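Local coordinates for proteasome accessory factor B/C (PafBC) (Paenarthrobacter aurescens, PDB 6SJ9), which probably acts as a transcriptional regulator of the bacterial DNA damage response, carrying winged helix-turn-helix and WYL domains in a single chain, at residues R48-L53 against F58-L63; Q106-A111 against S529-W534; T344-L349 against G441-L446; L401-W406 against Y412-L417. All blocks are in the same frame, centred on the assembly; numbering follows the deposited sequence.

Along the chain interaction 1 comes first and stands apart: it closes before the others open, and its centre lies about 31 to 32 Å from theirs. It belongs to a small N-terminal unit of helices and a three-stranded antiparallel sheet. Interactions 2 and 3, centres about 16 Å apart, touch through Leu107 CD2 and Leu349 CD2, 4.2 Å apart. Interaction 4, its centre about 25 Å from that of interaction 3, is a hairpin in the same PafC helix-turn-helix domain; both fall between helix 95-118 and strand 517-530. Helix 95-118 thus reaches the second WYL domain at interaction 2 and borders the hairpin of interaction 4, tying N-terminal and C-terminal parts together.

Interaction 1 (R48-L53 against F58-L63); sequences RDKVDL and FEIETL
Ile60 reaches from the chain after helix 39-55 back onto the last turns of that helix. Its CB carries CG1 anti to the carbonyl carbon (chi1 -59°), and the extended continuation sends CD1 between two helix side chains, crossing each at about a right angle. That terminal methyl does the touching: it lies 3.5 Å from Lys50 CG, tighter than usual for two carbons, 3.8 Å from Lys50 CB and 4.1 Å from Leu53 CD1. Lys50 therefore offers its aliphatic base to the contact, while its NZ pairs with Glu47 in a salt bridge. The other branch of Leu53 faces Phe58, with CD2 of the leucine 4.4 Å from CD2 of the ring. Phe58 N donates to Leu53 O over 3.2 Å at 160°, the nitrogen standing above the carbonyl plane. Helix 2-17 adds Leu11 against Leu53 and Leu12 against Phe58, and Tyr79 of the central strand 78-80 meets Ile60. The contact joins helix 39-55 to strand 61-63 across a short connection of four residues, as in a winged helix-turn-helix unit. Its chemistry is mostly apolar, with one backbone bond fixing where the chain leaves the helix and the lysine's charge directed to Glu47.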
loop_
_atom_site.group_PDB
_atom_site.type_symbol
_atom_site.label_atom_id
_atom_site.label_comp_id
_atom_site.label_asym_id
_atom_site.label_seq_id
_atom_site.Cartn_x
_atom_site.Cartn_y
_atom_site.Cartn_z
ATOM N N ARG A 48 29.244 -4.600 21.701
ATOM C CA ARG A 48 27.875 -4.087 21.856
ATOM C C ARG A 48 27.045 -4.294 20.591
ATOM O O ARG A 48 25.850 -4.628 20.660
ATOM C CB ARG A 48 27.889 -2.603 22.212
ATOM C CG ARG A 48 28.375 -2.265 23.604
ATOM C CD ARG A 48 27.884 -0.865 23.965
ATOM N NE ARG A 48 28.364 0.149 23.032
ATOM C CZ ARG A 48 29.543 0.757 23.145
ATOM N NH1 ARG A 48 30.351 0.454 24.153
ATOM N NH2 ARG A 48 29.916 1.667 22.261
ATOM N N ASP A 49 27.667 -4.126 19.420
ATOM C CA ASP A 49 26.915 -4.312 18.189
ATOM C C ASP A 49 26.555 -5.772 17.993
ATOM O O ASP A 49 25.438 -6.077 17.578
ATOM C CB ASP A 49 27.734 -3.804 17.020
ATOM C CG ASP A 49 27.867 -2.306 17.005
ATOM O OD1 ASP A 49 27.078 -1.602 17.671
ATOM O OD2 ASP A 49 28.771 -1.828 16.308
ATOM N N LYS A 50 27.450 -6.684 18.385
ATOM C CA LYS A 50 27.141 -8.113 18.334
ATOM C C LYS A 50 25.964 -8.432 19.233
ATOM O O LYS A 50 24.998 -9.087 18.822
ATOM C CB LYS A 50 28.373 -8.949 18.724
ATOM C CG LYS A 50 29.463 -8.874 17.673
ATOM C CD LYS A 50 30.698 -9.761 17.974
ATOM C CE LYS A 50 31.174 -9.628 19.410
ATOM N NZ LYS A 50 31.623 -10.930 19.978
ATOM N N VAL A 51 26.001 -7.935 20.460
ATOM C CA VAL A 51 24.866 -8.150 21.348
ATOM C C VAL A 51 23.615 -7.550 20.750
ATOM O O VAL A 51 22.539 -8.172 20.760
ATOM C CB VAL A 51 25.168 -7.550 22.731
ATOM C CG1 VAL A 51 23.886 -7.418 23.544
ATOM C CG2 VAL A 51 26.215 -8.421 23.458
ATOM N N ASP A 52 23.729 -6.339 20.193
ATOM C CA ASP A 52 22.532 -5.671 19.668
ATOM C C ASP A 52 21.970 -6.416 18.451
ATOM O O ASP A 52 20.755 -6.610 18.349
ATOM C CB ASP A 52 22.855 -4.208 19.341
ATOM C CG ASP A 52 23.098 -3.339 20.614
ATOM O OD1 ASP A 52 22.837 -3.792 21.741
ATOM O OD2 ASP A 52 23.610 -2.201 20.474
ATOM N N LEU A 53 22.836 -6.862 17.518
ATOM C CA LEU A 53 22.342 -7.625 16.370
ATOM C C LEU A 53 21.614 -8.901 16.803
ATOM O O LEU A 53 20.593 -9.267 16.211
ATOM C CB LEU A 53 23.503 -7.976 15.431
ATOM C CG LEU A 53 23.904 -6.857 14.486
ATOM C CD1 LEU A 53 24.926 -7.343 13.496
ATOM C CD2 LEU A 53 22.649 -6.333 13.774
ATOM N N PHE A 58 19.663 -11.935 14.744
ATOM C CA PHE A 58 20.812 -12.339 13.937
ATOM C C PHE A 58 21.896 -12.916 14.839
ATOM O O PHE A 58 22.406 -12.225 15.725
ATOM C CB PHE A 58 21.375 -11.173 13.133
ATOM C CG PHE A 58 20.387 -10.589 12.181
ATOM C CD1 PHE A 58 20.042 -11.272 11.036
ATOM C CD2 PHE A 58 19.794 -9.350 12.437
ATOM C CE1 PHE A 58 19.077 -10.757 10.169
ATOM C CE2 PHE A 58 18.848 -8.820 11.559
ATOM C CZ PHE A 58 18.491 -9.524 10.434
ATOM N N GLU A 59 22.227 -14.180 14.644
ATOM C CA GLU A 59 23.265 -14.816 15.447
ATOM C C GLU A 59 24.585 -14.804 14.679
ATOM O O GLU A 59 24.707 -15.397 13.599
ATOM C CB GLU A 59 22.894 -16.236 15.877
ATOM C CG GLU A 59 22.250 -17.158 14.823
ATOM C CD GLU A 59 21.920 -18.572 15.391
ATOM O OE1 GLU A 59 22.656 -19.032 16.307
ATOM O OE2 GLU A 59 20.935 -19.213 14.934
ATOM N N ILE A 60 25.539 -14.056 15.217
ATOM C CA ILE A 60 26.879 -13.965 14.670
ATOM C C ILE A 60 27.660 -15.212 15.067
ATOM O O ILE A 60 27.892 -15.457 16.252
ATOM C CB ILE A 60 27.573 -12.698 15.174
ATOM C CG1 ILE A 60 26.744 -11.478 14.762
ATOM C CG2 ILE A 60 29.047 -12.666 14.692
ATOM C CD1 ILE A 60 27.263 -10.210 15.311
ATOM N N GLU A 61 28.075 -15.997 14.087
ATOM C CA GLU A 61 28.894 -17.156 14.386
ATOM C C GLU A 61 30.360 -16.750 14.388
ATOM O O GLU A 61 30.815 -15.926 13.581
ATOM C CB GLU A 61 28.637 -18.340 13.450
ATOM C CG GLU A 61 29.131 -18.271 12.050
ATOM C CD GLU A 61 29.093 -19.653 11.366
ATOM O OE1 GLU A 61 29.494 -20.665 11.984
ATOM O OE2 GLU A 61 28.663 -19.725 10.200
ATOM N N THR A 62 31.080 -17.305 15.342
ATOM C CA THR A 62 32.510 -17.117 15.492
ATOM C C THR A 62 33.191 -18.406 15.066
ATOM O O THR A 62 32.821 -19.487 15.530
ATOM C CB THR A 62 32.881 -16.767 16.927
ATOM O OG1 THR A 62 32.213 -15.562 17.301
ATOM C CG2 THR A 62 34.397 -16.585 17.045
ATOM N N LEU A 63 34.141 -18.286 14.145
ATOM C CA LEU A 63 34.949 -19.405 13.679
ATOM C C LEU A 63 36.376 -19.065 14.064
ATOM O O LEU A 63 36.871 -17.993 13.701
ATOM C CB LEU A 63 34.867 -19.528 12.153
ATOM C CG LEU A 63 33.515 -19.497 11.429
ATOM C CD1 LEU A 63 33.725 -19.528 9.921
ATOM C CD2 LEU A 63 32.556 -20.591 11.872
#

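Interaction 2 (Q106-A111 against S529-W534); sequences QLWERA and SLDSTW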
loop_
_atom_site.group_PDB
_atom_site.type_symbol
_atom_site.label_atom_id
_atom_site.label_comp_id
_atom_site.label_asym_id
_atom_site.label_seq_id
_atom_site.Cartn_x
_atom_site.Cartn_y
_atom_site.Cartn_z
ATOM N N GLN A 106 2.669 0.017 1.115
ATOM C CA GLN A 106 1.855 0.948 0.366
ATOM C C GLN A 106 2.709 1.985 -0.323
ATOM O O GLN A 106 2.388 2.428 -1.450
ATOM C CB GLN A 106 0.850 1.642 1.283
ATOM C CG GLN A 106 -0.249 0.734 1.810
ATOM C CD GLN A 106 -1.330 1.535 2.601
ATOM O OE1 GLN A 106 -2.006 2.435 2.039
ATOM N NE2 GLN A 106 -1.513 1.190 3.876
ATOM N N LEU A 107 3.786 2.439 0.340
ATOM C CA LEU A 107 4.622 3.426 -0.358
ATOM C C LEU A 107 5.297 2.811 -1.571
ATOM O O LEU A 107 5.412 3.455 -2.609
ATOM C CB LEU A 107 5.672 4.009 0.585
ATOM C CG LEU A 107 5.108 4.756 1.816
ATOM C CD1 LEU A 107 6.240 5.527 2.434
ATOM C CD2 LEU A 107 3.889 5.741 1.520
ATOM N N TRP A 108 5.792 1.572 -1.429
ATOM C CA TRP A 108 6.495 0.921 -2.526
ATOM C C TRP A 108 5.582 0.837 -3.745
ATOM O O TRP A 108 5.990 1.112 -4.883
ATOM C CB TRP A 108 6.939 -0.498 -2.113
ATOM C CG TRP A 108 7.186 -1.315 -3.357
ATOM C CD1 TRP A 108 6.394 -2.291 -3.865
ATOM C CD2 TRP A 108 8.302 -1.192 -4.255
ATOM N NE1 TRP A 108 6.940 -2.785 -5.026
ATOM C CE2 TRP A 108 8.114 -2.130 -5.283
ATOM C CE3 TRP A 108 9.427 -0.358 -4.296
ATOM C CZ2 TRP A 108 9.004 -2.278 -6.350
ATOM C CZ3 TRP A 108 10.340 -0.506 -5.358
ATOM C CH2 TRP A 108 10.116 -1.468 -6.377
ATOM N N GLU A 109 4.335 0.417 -3.506
ATOM C CA GLU A 109 3.381 0.250 -4.587
ATOM C C GLU A 109 3.203 1.548 -5.349
ATOM O O GLU A 109 3.239 1.544 -6.585
ATOM C CB GLU A 109 2.054 -0.265 -4.009
ATOM C CG GLU A 109 0.890 -0.190 -4.968
ATOM C CD GLU A 109 -0.284 -1.048 -4.515
ATOM O OE1 GLU A 109 -0.131 -2.271 -4.302
ATOM O OE2 GLU A 109 -1.365 -0.481 -4.329
ATOM N N ARG A 110 3.111 2.693 -4.643
ATOM C CA ARG A 110 2.996 3.963 -5.384
ATOM C C ARG A 110 4.257 4.255 -6.168
ATOM O O ARG A 110 4.208 4.759 -7.304
ATOM C CB ARG A 110 2.679 5.147 -4.452
ATOM C CG ARG A 110 1.321 5.055 -3.772
ATOM C CD ARG A 110 0.966 6.343 -3.126
ATOM N NE ARG A 110 0.794 7.427 -4.114
ATOM C CZ ARG A 110 -0.348 7.688 -4.757
ATOM N NH1 ARG A 110 -1.430 6.946 -4.540
ATOM N NH2 ARG A 110 -0.385 8.648 -5.646
ATOM N N ALA A 111 5.413 3.949 -5.590
ATOM C CA ALA A 111 6.653 4.181 -6.338
ATOM C C ALA A 111 6.691 3.310 -7.599
ATOM O O ALA A 111 7.170 3.736 -8.666
ATOM C CB ALA A 111 7.863 3.883 -5.435
ATOM N N SER A 529 16.595 9.359 -4.332
ATOM C CA SER A 529 16.443 8.226 -5.231
ATOM C C SER A 529 15.534 7.160 -4.646
ATOM O O SER A 529 15.475 6.976 -3.434
ATOM C CB SER A 529 17.799 7.614 -5.580
ATOM O OG SER A 529 18.515 7.417 -4.390
ATOM N N LEU A 530 14.896 6.415 -5.537
ATOM C CA LEU A 530 14.018 5.303 -5.199
ATOM C C LEU A 530 14.073 4.297 -6.327
ATOM O O LEU A 530 13.916 4.689 -7.487
ATOM C CB LEU A 530 12.550 5.718 -5.065
ATOM C CG LEU A 530 12.121 6.584 -3.931
ATOM C CD1 LEU A 530 10.655 6.851 -4.104
ATOM C CD2 LEU A 530 12.423 5.813 -2.685
ATOM N N ASP A 531 14.288 3.022 -6.005
ATOM C CA ASP A 531 14.276 1.986 -7.043
ATOM C C ASP A 531 15.238 2.339 -8.174
ATOM O O ASP A 531 14.848 2.389 -9.337
ATOM C CB ASP A 531 12.860 1.770 -7.600
ATOM C CG ASP A 531 12.750 0.481 -8.438
ATOM O OD1 ASP A 531 13.654 -0.380 -8.312
ATOM O OD2 ASP A 531 11.805 0.346 -9.250
ATOM N N SER A 532 16.462 2.718 -7.806
ATOM C CA SER A 532 17.522 3.093 -8.745
ATOM C C SER A 532 17.184 4.324 -9.610
ATOM O O SER A 532 17.843 4.558 -10.626
ATOM C CB SER A 532 17.871 1.913 -9.653
ATOM O OG SER A 532 18.289 0.818 -8.860
ATOM N N THR A 533 16.196 5.151 -9.218
ATOM C CA THR A 533 15.811 6.348 -9.966
ATOM C C THR A 533 15.973 7.619 -9.148
ATOM O O THR A 533 15.531 7.686 -7.993
ATOM C CB THR A 533 14.374 6.219 -10.469
ATOM O OG1 THR A 533 14.247 4.972 -11.149
ATOM C CG2 THR A 533 14.006 7.344 -11.420
ATOM N N TRP A 534 16.545 8.659 -9.777
ATOM C CA TRP A 534 16.675 9.942 -9.098
ATOM C C TRP A 534 15.455 10.814 -9.361
ATOM O O TRP A 534 14.934 10.883 -10.471
ATOM C CB TRP A 534 17.961 10.683 -9.497
ATOM C CG TRP A 534 19.141 10.126 -8.776
ATOM C CD1 TRP A 534 20.036 9.205 -9.247
ATOM C CD2 TRP A 534 19.491 10.376 -7.414
ATOM N NE1 TRP A 534 20.940 8.882 -8.261
ATOM C CE2 TRP A 534 20.639 9.601 -7.129
ATOM C CE3 TRP A 534 18.961 11.206 -6.412
ATOM C CZ2 TRP A 534 21.280 9.620 -5.875
ATOM C CZ3 TRP A 534 19.588 11.224 -5.152
ATOM C CH2 TRP A 534 20.746 10.403 -4.899
#
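Trp108 on helix 95-118 extends the six-membered part of its indole to the carboxylate of Asp531, in the tight turn between strands 517-530 and 533-540. The two planes are 66° apart, and the approach is oblique. CH2 of the indole lies 3.8 Å from Asp531 OD2, while CZ3 comes within 4.1 Å of Asp531 CB. Both side chains have CG anti to the backbone N (chi1 159° for Trp108, -167° for Asp531), which carries the indole from the helix surface out to the turn. One helical turn along, Ala111 CB meets Leu530 CD1 at 4.3 Å. The type I' turn from Leu530 to Thr533 is held by the backbone bond of 2.9 Å from Thr533 N to Leu530 O. Helix 427-441 lies against the same residues, with Ala432 touching Trp108 and Met439 touching Leu530. A serine in place of Trp108 would probably leave Asp531 without its aromatic neighbour and open a gap between helix and hairpin. The hairpin of the second WYL domain is thus joined to helix 95-118 by a small contact, van der Waals in kind, in which the carboxylate meets aromatic carbons.

Interaction 3 (T344-L349 against G441-L446); sequences TSEDQL and GDLPAL
The first turn of helix 346-360 faces the loop that follows helix 427-441, with the backbones nearest where the CA atoms of Glu346 and Leu443 stand 6.7 Å apart. Leu443 puts its two methyl branches on different helix residues. Its CD2 lies 3.8 Å from Glu346 CB and nearly as close to Glu346 CG, while its CD1 reaches Leu349 CB at 4.1 Å, one turn along. The side chains of Glu346 and Leu443 pass antiparallel, and beyond CG the glutamate stays extended (chi2 -173°), which takes its carboxylate to Pro444. There Glu346 OE1 rests 3.7 Å from Pro444 CD, the proline ring crossing at about a right angle. A water lies 2.7 Å from Glu346 OE2 and 3.0 Å from Asp442 O, placed to donate to either. The same OE2 pairs with Arg526 in a salt bridge, and Asp442 has a partner of its own in Arg577, so both acids are met by arginines. Ser345 occupies the N-cap, its OG accepting from Gln348 N at 3.2 Å and 158°. Leu353, further along helix 346-360, extends the cover over Leu443. The arrangement is a capped helix start packed on an interhelical loop, here joining two helical parts of the PafC helix-turn-helix domain, with Arg526 linking it to the second WYL domain.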
loop_
_atom_site.group_PDB
_atom_site.type_symbol
_atom_site.label_atom_id
_atom_site.label_comp_id
_atom_site.label_asym_id
_atom_site.label_seq_id
_atom_site.Cartn_x
_atom_site.Cartn_y
_atom_site.Cartn_z
ATOM N N THR A 344 -1.917 12.264 0.703
ATOM C CA THR A 344 -1.276 12.039 1.992
ATOM C C THR A 344 -0.031 12.890 2.158
ATOM O O THR A 344 0.821 12.931 1.275
ATOM C CB THR A 344 -0.953 10.561 2.079
ATOM O OG1 THR A 344 -2.175 9.871 1.782
ATOM C CG2 THR A 344 -0.438 10.170 3.504
ATOM N N SER A 345 0.073 13.562 3.291
ATOM C CA SER A 345 1.212 14.409 3.625
ATOM C C SER A 345 2.210 13.695 4.544
ATOM O O SER A 345 1.949 12.644 5.109
ATOM C CB SER A 345 0.736 15.688 4.331
ATOM O OG SER A 345 0.106 15.331 5.551
ATOM N N GLU A 346 3.363 14.324 4.710
ATOM C CA GLU A 346 4.350 13.826 5.670
ATOM C C GLU A 346 3.814 13.879 7.112
ATOM O O GLU A 346 4.060 12.961 7.884
ATOM C CB GLU A 346 5.653 14.616 5.537
ATOM C CG GLU A 346 6.309 14.324 4.182
ATOM C CD GLU A 346 7.712 14.944 4.016
ATOM O OE1 GLU A 346 8.002 15.913 4.731
ATOM O OE2 GLU A 346 8.515 14.431 3.222
ATOM N N ASP A 347 3.069 14.924 7.491
ATOM C CA ASP A 347 2.461 14.934 8.829
ATOM C C ASP A 347 1.562 13.707 9.038
ATOM O O ASP A 347 1.598 13.058 10.085
ATOM C CB ASP A 347 1.621 16.209 9.037
ATOM C CG ASP A 347 2.473 17.461 9.351
ATOM O OD1 ASP A 347 3.691 17.315 9.588
ATOM O OD2 ASP A 347 1.898 18.600 9.374
ATOM N N GLN A 348 0.771 13.360 8.030
ATOM C CA GLN A 348 -0.133 12.225 8.180
ATOM C C GLN A 348 0.641 10.908 8.254
ATOM O O GLN A 348 0.295 10.010 9.038
ATOM C CB GLN A 348 -1.144 12.215 7.021
ATOM C CG GLN A 348 -2.178 11.122 7.099
ATOM C CD GLN A 348 -3.305 11.341 6.095
ATOM O OE1 GLN A 348 -3.098 11.966 5.041
ATOM N NE2 GLN A 348 -4.494 10.847 6.422
ATOM N N LEU A 349 1.700 10.783 7.464
ATOM C CA LEU A 349 2.505 9.576 7.551
ATOM C C LEU A 349 3.162 9.461 8.909
ATOM O O LEU A 349 3.162 8.387 9.499
ATOM C CB LEU A 349 3.578 9.546 6.471
ATOM C CG LEU A 349 2.902 9.353 5.115
ATOM C CD1 LEU A 349 3.935 9.791 4.194
ATOM C CD2 LEU A 349 2.441 7.923 4.794
ATOM N N GLY A 441 11.696 6.195 6.917
ATOM C CA GLY A 441 12.832 6.571 7.738
ATOM C C GLY A 441 13.373 7.952 7.442
ATOM O O GLY A 441 14.083 8.523 8.275
ATOM N N ASP A 442 13.024 8.516 6.296
ATOM C CA ASP A 442 13.477 9.856 5.965
ATOM C C ASP A 442 12.503 10.975 6.413
ATOM O O ASP A 442 12.778 12.143 6.163
ATOM C CB ASP A 442 13.754 9.912 4.452
ATOM C CG ASP A 442 14.626 11.087 4.061
ATOM O OD1 ASP A 442 15.644 11.281 4.763
ATOM O OD2 ASP A 442 14.333 11.782 3.055
ATOM N N LEU A 443 11.375 10.655 7.046
ATOM C CA LEU A 443 10.424 11.664 7.521
ATOM C C LEU A 443 11.063 12.558 8.593
ATOM O O LEU A 443 11.973 12.117 9.311
ATOM C CB LEU A 443 9.184 11.004 8.115
ATOM C CG LEU A 443 8.283 10.314 7.146
ATOM C CD1 LEU A 443 7.369 9.370 7.943
ATOM C CD2 LEU A 443 7.506 11.394 6.377
ATOM N N PRO A 444 10.626 13.821 8.696
ATOM C CA PRO A 444 11.225 14.760 9.659
ATOM C C PRO A 444 11.357 14.197 11.064
ATOM O O PRO A 444 10.386 13.709 11.657
ATOM C CB PRO A 444 10.245 15.937 9.650
ATOM C CG PRO A 444 9.484 15.823 8.421
ATOM C CD PRO A 444 9.815 14.531 7.705
ATOM N N ALA A 445 12.545 14.384 11.641
ATOM C CA ALA A 445 12.811 13.899 12.987
ATOM C C ALA A 445 12.066 14.756 14.003
ATOM O O ALA A 445 11.986 15.980 13.870
ATOM C CB ALA A 445 14.314 13.908 13.273
ATOM N N LEU A 446 11.505 14.100 15.011
ATOM C CA LEU A 446 10.698 14.765 16.022
ATOM C C LEU A 446 11.508 14.993 17.297
ATOM O O LEU A 446 12.561 14.384 17.515
ATOM C CB LEU A 446 9.431 13.953 16.325
ATOM C CG LEU A 446 9.502 12.566 16.980
ATOM C CD1 LEU A 446 8.114 12.144 17.424
ATOM C CD2 LEU A 446 10.100 11.505 16.064
HETATM O O HOH W 1 10.470 13.278 4.645
#

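Interaction 4 (L401-W406 against Y412-L417); sequences LLDIQW and YISEHL
Ser414 N donates to Asp403 O over 2.9 Å at 143°, nearly along the C=O axis; Ser414 OG adds at most a weak, doubtful bond to the same oxygen. Ile413 CA makes a C-H...O contact with it too. Further along the hairpin, Gln405 and Tyr412 form an antiparallel hydrogen-bonded pair, Gln405 N donating to Tyr412 O at 3.0 Å and 174°, and Tyr412 N donating back to Gln405 O. Beyond the last direct backbone bond a water joins Asp403 N to Ser414 O, 2.8 Å from each. On one face Tyr412, its CG between the backbone N and the carbonyl carbon (chi1 54°), swings its ring over Gln405, whose CB sits 3.8 Å from the ring centroid in a CH-pi contact. The phenol OH goes on to Glu407. Without this ring, as with an alanine here, Gln405 CB would probably lose the aromatic face it packs on and Glu407 its hydroxyl partner. On the other face Ile404 and Ile413 run alongside each other, CG1 to CG1 4.1 Å, and Leu402 CD2 is 3.9 Å from Ile413 CG2. Hairpin 404-413 also bonds to strand 175-188 through Ile404. Backbone bonds thus set its register, with Ile404 and Ile413 paired on one face and the Tyr412 ring on the Gln405 chain on the other.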
loop_
_atom_site.group_PDB
_atom_site.type_symbol
_atom_site.label_atom_id
_atom_site.label_comp_id
_atom_site.label_asym_id
_atom_site.label_seq_id
_atom_site.Cartn_x
_atom_site.Cartn_y
_atom_site.Cartn_z
ATOM N N LEU A 401 -0.372 -12.077 9.045
ATOM C CA LEU A 401 0.429 -11.315 9.999
ATOM C C LEU A 401 -0.349 -10.481 11.027
ATOM O O LEU A 401 0.095 -10.390 12.173
ATOM C CB LEU A 401 1.383 -10.409 9.200
ATOM C CG LEU A 401 2.784 -10.020 9.688
ATOM C CD1 LEU A 401 3.547 -11.232 10.194
ATOM C CD2 LEU A 401 3.592 -9.281 8.602
ATOM N N LEU A 402 -1.477 -9.839 10.666
ATOM C CA LEU A 402 -2.209 -8.926 11.559
ATOM C C LEU A 402 -3.611 -9.413 11.912
ATOM O O LEU A 402 -4.463 -9.564 11.031
ATOM C CB LEU A 402 -2.311 -7.530 10.952
ATOM C CG LEU A 402 -0.947 -6.860 10.923
ATOM C CD1 LEU A 402 -1.078 -5.415 10.653
ATOM C CD2 LEU A 402 -0.256 -7.097 12.232
ATOM N N ASP A 403 -3.884 -9.548 13.204
ATOM C CA ASP A 403 -5.258 -9.721 13.673
ATOM C C ASP A 403 -5.733 -8.381 14.213
ATOM O O ASP A 403 -5.201 -7.890 15.215
ATOM C CB ASP A 403 -5.394 -10.769 14.786
ATOM C CG ASP A 403 -5.125 -12.186 14.322
ATOM O OD1 ASP A 403 -5.174 -13.092 15.186
ATOM O OD2 ASP A 403 -4.847 -12.393 13.116
ATOM N N ILE A 404 -6.780 -7.847 13.587
ATOM C CA ILE A 404 -7.340 -6.533 13.886
ATOM C C ILE A 404 -8.770 -6.693 14.408
ATOM O O ILE A 404 -9.567 -7.445 13.817
ATOM C CB ILE A 404 -7.322 -5.640 12.637
ATOM C CG1 ILE A 404 -5.867 -5.505 12.183
ATOM C CG2 ILE A 404 -7.882 -4.265 12.990
ATOM C CD1 ILE A 404 -5.681 -5.054 10.790
ATOM N N GLN A 405 -9.065 -6.018 15.536
ATOM C CA GLN A 405 -10.410 -5.838 16.087
ATOM C C GLN A 405 -10.733 -4.334 16.095
ATOM O O GLN A 405 -9.948 -3.515 16.598
ATOM C CB GLN A 405 -10.575 -6.323 17.535
ATOM C CG GLN A 405 -10.518 -7.807 17.760
ATOM C CD GLN A 405 -9.127 -8.374 17.478
ATOM O OE1 GLN A 405 -9.013 -9.415 16.878
ATOM N NE2 GLN A 405 -8.070 -7.686 17.926
ATOM N N TRP A 406 -11.921 -3.992 15.642
ATOM C CA TRP A 406 -12.376 -2.599 15.636
ATOM C C TRP A 406 -13.785 -2.564 16.201
ATOM O O TRP A 406 -14.745 -2.866 15.486
ATOM C CB TRP A 406 -12.338 -2.042 14.238
ATOM C CG TRP A 406 -12.614 -0.588 14.135
ATOM C CD1 TRP A 406 -13.514 0.163 14.868
ATOM C CD2 TRP A 406 -12.004 0.315 13.206
ATOM N NE1 TRP A 406 -13.483 1.473 14.450
ATOM C CE2 TRP A 406 -12.592 1.598 13.419
ATOM C CE3 TRP A 406 -11.014 0.175 12.229
ATOM C CZ2 TRP A 406 -12.210 2.722 12.702
ATOM C CZ3 TRP A 406 -10.645 1.314 11.482
ATOM C CH2 TRP A 406 -11.228 2.565 11.746
ATOM N N TYR A 412 -7.762 -2.250 18.062
ATOM C CA TYR A 412 -6.571 -2.870 18.628
ATOM C C TYR A 412 -6.131 -4.031 17.748
ATOM O O TYR A 412 -6.955 -4.725 17.144
ATOM C CB TYR A 412 -6.762 -3.296 20.107
ATOM C CG TYR A 412 -7.943 -4.174 20.418
ATOM C CD1 TYR A 412 -9.249 -3.681 20.375
ATOM C CD2 TYR A 412 -7.749 -5.501 20.800
ATOM C CE1 TYR A 412 -10.332 -4.500 20.664
ATOM C CE2 TYR A 412 -8.831 -6.332 21.104
ATOM C CZ TYR A 412 -10.114 -5.832 21.031
ATOM O OH TYR A 412 -11.178 -6.671 21.325
ATOM N N ILE A 413 -4.816 -4.145 17.619
ATOM C CA ILE A 413 -4.135 -5.182 16.860
ATOM C C ILE A 413 -3.661 -6.192 17.888
ATOM O O ILE A 413 -2.804 -5.878 18.710
ATOM C CB ILE A 413 -2.983 -4.583 16.038
ATOM C CG1 ILE A 413 -3.566 -3.608 15.025
ATOM C CG2 ILE A 413 -2.206 -5.658 15.344
ATOM C CD1 ILE A 413 -2.574 -2.902 14.104
ATOM N N SER A 414 -4.323 -7.341 17.949
ATOM C CA SER A 414 -4.094 -8.305 19.018
ATOM C C SER A 414 -2.683 -8.908 18.985
ATOM O O SER A 414 -2.146 -9.234 17.917
ATOM C CB SER A 414 -5.166 -9.394 18.978
ATOM O OG SER A 414 -5.168 -10.078 17.744
ATOM N N GLU A 415 -2.052 -8.960 20.159
ATOM C CA GLU A 415 -0.740 -9.571 20.338
ATOM C C GLU A 415 -0.915 -11.035 20.743
ATOM O O GLU A 415 -1.355 -11.335 21.860
ATOM C CB GLU A 415 0.087 -8.807 21.371
ATOM C CG GLU A 415 1.364 -9.541 21.834
ATOM C CD GLU A 415 2.526 -9.496 20.842
ATOM O OE1 GLU A 415 3.453 -8.686 21.063
ATOM O OE2 GLU A 415 2.529 -10.279 19.861
ATOM N N HIS A 416 -0.593 -11.941 19.826
ATOM C CA HIS A 416 -0.402 -13.363 20.111
ATOM C C HIS A 416 0.949 -13.534 20.806
ATOM O O HIS A 416 1.997 -13.543 20.160
ATOM C CB HIS A 416 -0.519 -14.141 18.808
ATOM C CG HIS A 416 0.252 -13.525 17.685
ATOM N ND1 HIS A 416 1.614 -13.671 17.538
ATOM C CD2 HIS A 416 -0.154 -12.728 16.666
ATOM C CE1 HIS A 416 2.013 -12.997 16.474
ATOM N NE2 HIS A 416 0.960 -12.421 15.925
ATOM N N LEU A 417 0.915 -13.678 22.136
ATOM C CA LEU A 417 2.118 -13.694 22.973
ATOM C C LEU A 417 3.106 -14.786 22.553
ATOM O O LEU A 417 2.721 -15.933 22.304
ATOM C CB LEU A 417 1.694 -13.870 24.439
ATOM C CG LEU A 417 2.597 -13.552 25.639
ATOM C CD1 LEU A 417 1.744 -13.295 26.886
ATOM C CD2 LEU A 417 3.610 -14.642 25.912
HETATM O O HOH W 2 -1.911 -9.256 15.163
#